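Local coordinates for protein beta-lactamase (Mycobacterium tuberculosis, PDB 4WHI) that is of unconfirmed function, being the small all-beta C-terminal domain of a predicted penicillin-binding protein of the beta-lactamase family, at residues 7-21 with 54-66. Sequence-based numbering, arbitrary orientation.
Sequences QSPANPAPSRPLNDY and DLTHWDGDTFTFT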
loop_
_atom_site.group_PDB
_atom_site.type_symbol
_atom_site.label_atom_id
_atom_site.label_comp_id
_atom_site.label_asym_id
_atom_site.label_seq_id
_atom_site.Cartn_x
_atom_site.Cartn_y
_atom_site.Cartn_z
ATOM N N GLN A 7 -1.076 -18.091 -1.077
ATOM C CA GLN A 7 -1.478 -16.812 -1.673
ATOM C C GLN A 7 -0.612 -15.608 -1.242
ATOM O O GLN A 7 -0.921 -14.471 -1.599
ATOM C CB GLN A 7 -2.975 -16.562 -1.446
ATOM C CG GLN A 7 -3.869 -17.557 -2.187
ATOM C CD GLN A 7 -3.466 -17.744 -3.646
ATOM O OE1 GLN A 7 -2.890 -18.771 -4.013
ATOM N NE2 GLN A 7 -3.744 -16.739 -4.479
ATOM N N SER A 8 0.462 -15.870 -0.495
ATOM C CA SER A 8 1.480 -14.871 -0.147
ATOM C C SER A 8 2.836 -15.404 -0.601
ATOM O O SER A 8 3.015 -16.619 -0.664
ATOM C CB SER A 8 1.522 -14.651 1.368
ATOM O OG SER A 8 0.336 -14.036 1.836
ATOM N N PRO A 9 3.798 -14.516 -0.921
ATOM C CA PRO A 9 5.119 -15.039 -1.287
ATOM C C PRO A 9 5.806 -15.733 -0.106
ATOM O O PRO A 9 5.858 -15.178 0.990
ATOM C CB PRO A 9 5.890 -13.781 -1.713
ATOM C CG PRO A 9 4.833 -12.807 -2.110
ATOM C CD PRO A 9 3.707 -13.067 -1.151
ATOM N N ALA A 10 6.315 -16.940 -0.339
ATOM C CA ALA A 10 6.916 -17.767 0.721
ATOM C C ALA A 10 8.315 -17.311 1.121
ATOM O O ALA A 10 8.672 -17.304 2.304
ATOM C CB ALA A 10 6.978 -19.215 0.267
ATOM N N ASN A 11 9.092 -16.944 0.111
ATOM C CA ASN A 11 10.496 -16.600 0.241
ATOM C C ASN A 11 10.688 -15.135 -0.145
ATOM O O ASN A 11 11.459 -14.844 -1.053
ATOM C CB ASN A 11 11.303 -17.518 -0.702
ATOM C CG ASN A 11 12.800 -17.221 -0.704
ATOM O OD1 ASN A 11 13.413 -17.032 0.344
ATOM N ND2 ASN A 11 13.393 -17.188 -1.892
ATOM N N PRO A 12 9.988 -14.198 0.530
ATOM C CA PRO A 12 10.117 -12.845 0.007
ATOM C C PRO A 12 11.439 -12.188 0.377
ATOM O O PRO A 12 12.042 -12.526 1.398
ATOM C CB PRO A 12 8.971 -12.108 0.693
ATOM C CG PRO A 12 8.877 -12.764 2.021
ATOM C CD PRO A 12 9.204 -14.216 1.782
ATOM N N ALA A 13 11.882 -11.263 -0.466
ATOM C CA ALA A 13 12.978 -10.373 -0.124
ATOM C C ALA A 13 12.504 -9.444 0.998
ATOM O O ALA A 13 11.350 -9.035 1.003
ATOM C CB ALA A 13 13.397 -9.573 -1.343
ATOM N N PRO A 14 13.384 -9.124 1.962
ATOM C CA PRO A 14 12.990 -8.240 3.062
ATOM C C PRO A 14 12.726 -6.814 2.597
ATOM O O PRO A 14 13.226 -6.394 1.553
ATOM C CB PRO A 14 14.203 -8.267 4.001
ATOM C CG PRO A 14 15.341 -8.724 3.159
ATOM C CD PRO A 14 14.754 -9.637 2.129
ATOM N N SER A 15 11.943 -6.084 3.377
ATOM C CA SER A 15 11.763 -4.660 3.152
ATOM C C SER A 15 13.012 -3.894 3.588
ATOM O O SER A 15 13.853 -4.409 4.336
ATOM C CB SER A 15 10.544 -4.147 3.923
ATOM O OG SER A 15 10.769 -4.149 5.323
ATOM N N ARG A 16 13.123 -2.663 3.103
ATOM C CA ARG A 16 14.042 -1.669 3.668
ATOM C C ARG A 16 13.601 -1.330 5.095
ATOM O O ARG A 16 12.470 -1.639 5.474
ATOM C CB ARG A 16 14.024 -0.381 2.827
ATOM C CG ARG A 16 14.691 -0.482 1.460
ATOM C CD ARG A 16 14.737 0.871 0.750
ATOM N NE ARG A 16 15.984 1.061 -0.009
ATOM C CZ ARG A 16 17.071 1.712 0.421
ATOM N NH1 ARG A 16 17.117 2.281 1.623
ATOM N NH2 ARG A 16 18.135 1.803 -0.371
ATOM N N PRO A 17 14.479 -0.687 5.891
ATOM C CA PRO A 17 14.024 -0.108 7.163
ATOM C C PRO A 17 12.749 0.701 6.912
ATOM O O PRO A 17 12.678 1.426 5.920
ATOM C CB PRO A 17 15.181 0.800 7.576
ATOM C CG PRO A 17 16.385 0.246 6.884
ATOM C CD PRO A 17 15.898 -0.389 5.616
ATOM N N LEU A 18 11.747 0.561 7.774
ATOM C CA LEU A 18 10.417 1.088 7.455
ATOM C C LEU A 18 10.375 2.614 7.317
ATOM O O LEU A 18 9.556 3.138 6.571
ATOM C CB LEU A 18 9.369 0.567 8.437
ATOM C CG LEU A 18 9.084 -0.938 8.338
ATOM C CD1 LEU A 18 8.029 -1.342 9.349
ATOM C CD2 LEU A 18 8.665 -1.357 6.931
ATOM N N ASN A 19 11.271 3.322 7.993
ATOM C CA ASN A 19 11.344 4.778 7.837
ATOM C C ASN A 19 11.504 5.200 6.377
ATOM O O ASN A 19 11.055 6.273 5.992
ATOM C CB ASN A 19 12.486 5.367 8.674
ATOM C CG ASN A 19 13.847 5.201 8.019
ATOM O OD1 ASN A 19 14.541 4.194 8.207
ATOM N ND2 ASN A 19 14.245 6.197 7.259
ATOM N N ASP A 20 12.162 4.362 5.574
ATOM C CA ASP A 20 12.432 4.706 4.172
ATOM C C ASP A 20 11.172 4.944 3.351
ATOM O O ASP A 20 11.204 5.706 2.388
ATOM C CB ASP A 20 13.274 3.625 3.490
ATOM C CG ASP A 20 14.742 3.737 3.813
ATOM O OD1 ASP A 20 15.173 4.759 4.400
ATOM O OD2 ASP A 20 15.475 2.790 3.465
ATOM N N TYR A 21 10.073 4.298 3.736
ATOM C CA TYR A 21 8.815 4.393 2.985
ATOM C C TYR A 21 7.922 5.558 3.405
ATOM O O TYR A 21 6.997 5.943 2.671
ATOM C CB TYR A 21 8.045 3.088 3.119
ATOM C CG TYR A 21 8.837 1.863 2.706
ATOM C CD1 TYR A 21 9.101 1.598 1.371
ATOM C CD2 TYR A 21 9.316 0.966 3.658
ATOM C CE1 TYR A 21 9.816 0.472 0.990
ATOM C CE2 TYR A 21 10.031 -0.162 3.286
ATOM C CZ TYR A 21 10.277 -0.405 1.955
ATOM O OH TYR A 21 10.985 -1.527 1.590
ATOM N N ASP A 54 -3.768 -0.484 6.916
ATOM C CA ASP A 54 -2.503 -1.096 7.318
ATOM C C ASP A 54 -1.823 -1.665 6.084
ATOM O O ASP A 54 -2.465 -2.337 5.282
ATOM C CB ASP A 54 -2.727 -2.240 8.301
ATOM C CG ASP A 54 -3.045 -1.770 9.687
ATOM O OD1 ASP A 54 -2.951 -0.551 9.963
ATOM O OD2 ASP A 54 -3.391 -2.639 10.512
ATOM N N LEU A 55 -0.526 -1.406 5.946
ATOM C CA LEU A 55 0.272 -2.002 4.877
ATOM C C LEU A 55 0.966 -3.234 5.415
ATOM O O LEU A 55 1.690 -3.164 6.399
ATOM C CB LEU A 55 1.303 -1.011 4.333
ATOM C CG LEU A 55 0.729 0.151 3.530
ATOM C CD1 LEU A 55 1.818 1.163 3.201
ATOM C CD2 LEU A 55 0.035 -0.342 2.273
ATOM N N THR A 56 0.730 -4.367 4.767
ATOM C CA THR A 56 1.366 -5.615 5.149
ATOM C C THR A 56 2.442 -5.929 4.120
ATOM O O THR A 56 2.197 -5.864 2.927
ATOM C CB THR A 56 0.328 -6.748 5.215
ATOM O OG1 THR A 56 -0.599 -6.463 6.265
ATOM C CG2 THR A 56 0.988 -8.095 5.496
ATOM N N HIS A 57 3.639 -6.264 4.580
ATOM C CA HIS A 57 4.712 -6.596 3.663
ATOM C C HIS A 57 4.352 -7.778 2.761
ATOM O O HIS A 57 3.778 -8.765 3.219
ATOM C CB HIS A 57 6.010 -6.868 4.406
ATOM C CG HIS A 57 7.182 -6.971 3.496
ATOM N ND1 HIS A 57 7.924 -8.122 3.368
ATOM C CD2 HIS A 57 7.704 -6.083 2.617
ATOM C CE1 HIS A 57 8.873 -7.929 2.470
ATOM N NE2 HIS A 57 8.762 -6.700 2.000
ATOM N N TRP A 58 4.682 -7.646 1.477
ATOM C CA TRP A 58 4.449 -8.678 0.471
ATOM C C TRP A 58 5.785 -9.272 0.002
ATOM O O TRP A 58 6.057 -10.448 0.229
ATOM C CB TRP A 58 3.653 -8.092 -0.698
ATOM C CG TRP A 58 3.380 -9.024 -1.846
ATOM C CD1 TRP A 58 4.075 -9.105 -3.017
ATOM C CD2 TRP A 58 2.306 -9.973 -1.952
ATOM N NE1 TRP A 58 3.517 -10.060 -3.837
ATOM C CE2 TRP A 58 2.426 -10.602 -3.213
ATOM C CE3 TRP A 58 1.260 -10.351 -1.105
ATOM C CZ2 TRP A 58 1.541 -11.592 -3.645
ATOM C CZ3 TRP A 58 0.374 -11.339 -1.537
ATOM C CH2 TRP A 58 0.525 -11.946 -2.798
ATOM N N ASP A 59 6.618 -8.459 -0.637
ATOM C CA ASP A 59 7.904 -8.927 -1.167
ATOM C C ASP A 59 8.727 -7.708 -1.546
ATOM O O ASP A 59 8.258 -6.857 -2.302
ATOM C CB ASP A 59 7.667 -9.804 -2.405
ATOM C CG ASP A 59 8.839 -10.719 -2.734
ATOM O OD1 ASP A 59 9.982 -10.463 -2.296
ATOM O OD2 ASP A 59 8.600 -11.713 -3.453
ATOM N N GLY A 60 9.944 -7.614 -1.016
ATOM C CA GLY A 60 10.848 -6.533 -1.373
ATOM C C GLY A 60 10.260 -5.210 -0.934
ATOM O O GLY A 60 9.949 -5.037 0.235
ATOM N N ASP A 61 10.086 -4.292 -1.878
ATOM C CA ASP A 61 9.512 -2.977 -1.587
ATOM C C ASP A 61 8.006 -2.918 -1.883
ATOM O O ASP A 61 7.430 -1.836 -1.970
ATOM C CB ASP A 61 10.240 -1.895 -2.386
ATOM C CG ASP A 61 11.698 -1.774 -2.007
ATOM O OD1 ASP A 61 12.029 -1.816 -0.800
ATOM O OD2 ASP A 61 12.520 -1.640 -2.928
ATOM N N THR A 62 7.382 -4.081 -2.036
ATOM C CA THR A 62 5.951 -4.164 -2.279
ATOM C C THR A 62 5.229 -4.591 -1.004
ATOM O O THR A 62 5.648 -5.519 -0.322
ATOM C CB THR A 62 5.642 -5.144 -3.432
ATOM O OG1 THR A 62 6.269 -4.668 -4.631
ATOM C CG2 THR A 62 4.132 -5.266 -3.674
ATOM N N PHE A 63 4.156 -3.865 -0.695
ATOM C CA PHE A 63 3.265 -4.138 0.414
ATOM C C PHE A 63 1.860 -4.338 -0.146
ATOM O O PHE A 63 1.600 -4.080 -1.329
ATOM C CB PHE A 63 3.265 -2.947 1.388
ATOM C CG PHE A 63 4.574 -2.739 2.095
ATOM C CD1 PHE A 63 5.653 -2.162 1.432
ATOM C CD2 PHE A 63 4.734 -3.114 3.428
ATOM C CE1 PHE A 63 6.861 -1.971 2.082
ATOM C CE2 PHE A 63 5.950 -2.919 4.080
ATOM C CZ PHE A 63 7.007 -2.351 3.402
ATOM N N THR A 64 0.950 -4.808 0.696
ATOM C CA THR A 64 -0.450 -4.882 0.313
ATOM C C THR A 64 -1.338 -4.266 1.376
ATOM O O THR A 64 -0.946 -4.119 2.543
ATOM C CB THR A 64 -0.919 -6.330 0.058
ATOM O OG1 THR A 64 -0.758 -7.098 1.248
ATOM C CG2 THR A 64 -0.158 -6.992 -1.115
ATOM N N PHE A 65 -2.541 -3.901 0.955
ATOM C CA PHE A 65 -3.593 -3.548 1.883
ATOM C C PHE A 65 -4.884 -4.253 1.473
ATOM O O PHE A 65 -5.007 -4.761 0.347
ATOM C CB PHE A 65 -3.765 -2.030 1.992
ATOM C CG PHE A 65 -4.086 -1.342 0.693
ATOM C CD1 PHE A 65 -3.081 -1.017 -0.211
ATOM C CD2 PHE A 65 -5.390 -0.969 0.394
ATOM C CE1 PHE A 65 -3.373 -0.371 -1.400
ATOM C CE2 PHE A 65 -5.686 -0.318 -0.794
ATOM C CZ PHE A 65 -4.678 -0.017 -1.691
ATOM N N THR A 66 -5.827 -4.317 2.403
ATOM C CA THR A 66 -7.108 -4.978 2.154
ATOM C C THR A 66 -8.202 -3.919 2.071
ATOM O O THR A 66 -8.251 -2.998 2.888
ATOM C CB THR A 66 -7.435 -6.027 3.238
ATOM O OG1 THR A 66 -7.267 -5.456 4.540
ATOM C CG2 THR A 66 -6.511 -7.241 3.113
HETATM O O HOH W 1 5.133 -12.074 2.155
HETATM O O HOH W 2 13.558 -4.168 -0.241
#
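Pro9 lays the CG and CD edge of its ring over one face of the Trp58 indole, with CD 3.4 Å from the centroid of the six-membered ring and almost on its normal; proline's polarised C-H groups suit such a CH-pi contact. Indole CG lies anti to the backbone N (chi1 178°), which swings the ring out under Pro9. Pro12, with no N-H to satisfy, rests CB near Trp58 O. Next, Ala13 is gripped at both backbone polar atoms: its N donates at 2.8 Å to OD1 of Asp59, whose carboxylate can take a backbone N-H, on the syn side but 35° out of plane, and its O accepts from Gly60 N at 2.8 Å. The extended, proline-rich lead-in to strand 23-25 thus runs past the type II' hairpin turn joining antiparallel strands 51-59 and 62-66, where glycine suits the positive phi of Gly60; a classic beta bulge at Trp58 and Asp59 faces Thr62. Ser15, small enough to pass close by, sets CB 3.7 Å from His57 NE2, whose N-H is given in the ring plane to Gly60 O. Tyrosine serves two ways: Tyr21 OH accepts from Arg16 N and donates to the acceptor carboxylate at Asp61 OD1 at 2.6 Å, on its anti lone pair, while its ring face takes the flat Phe63's edge in a T-shaped stack, planes at 77°.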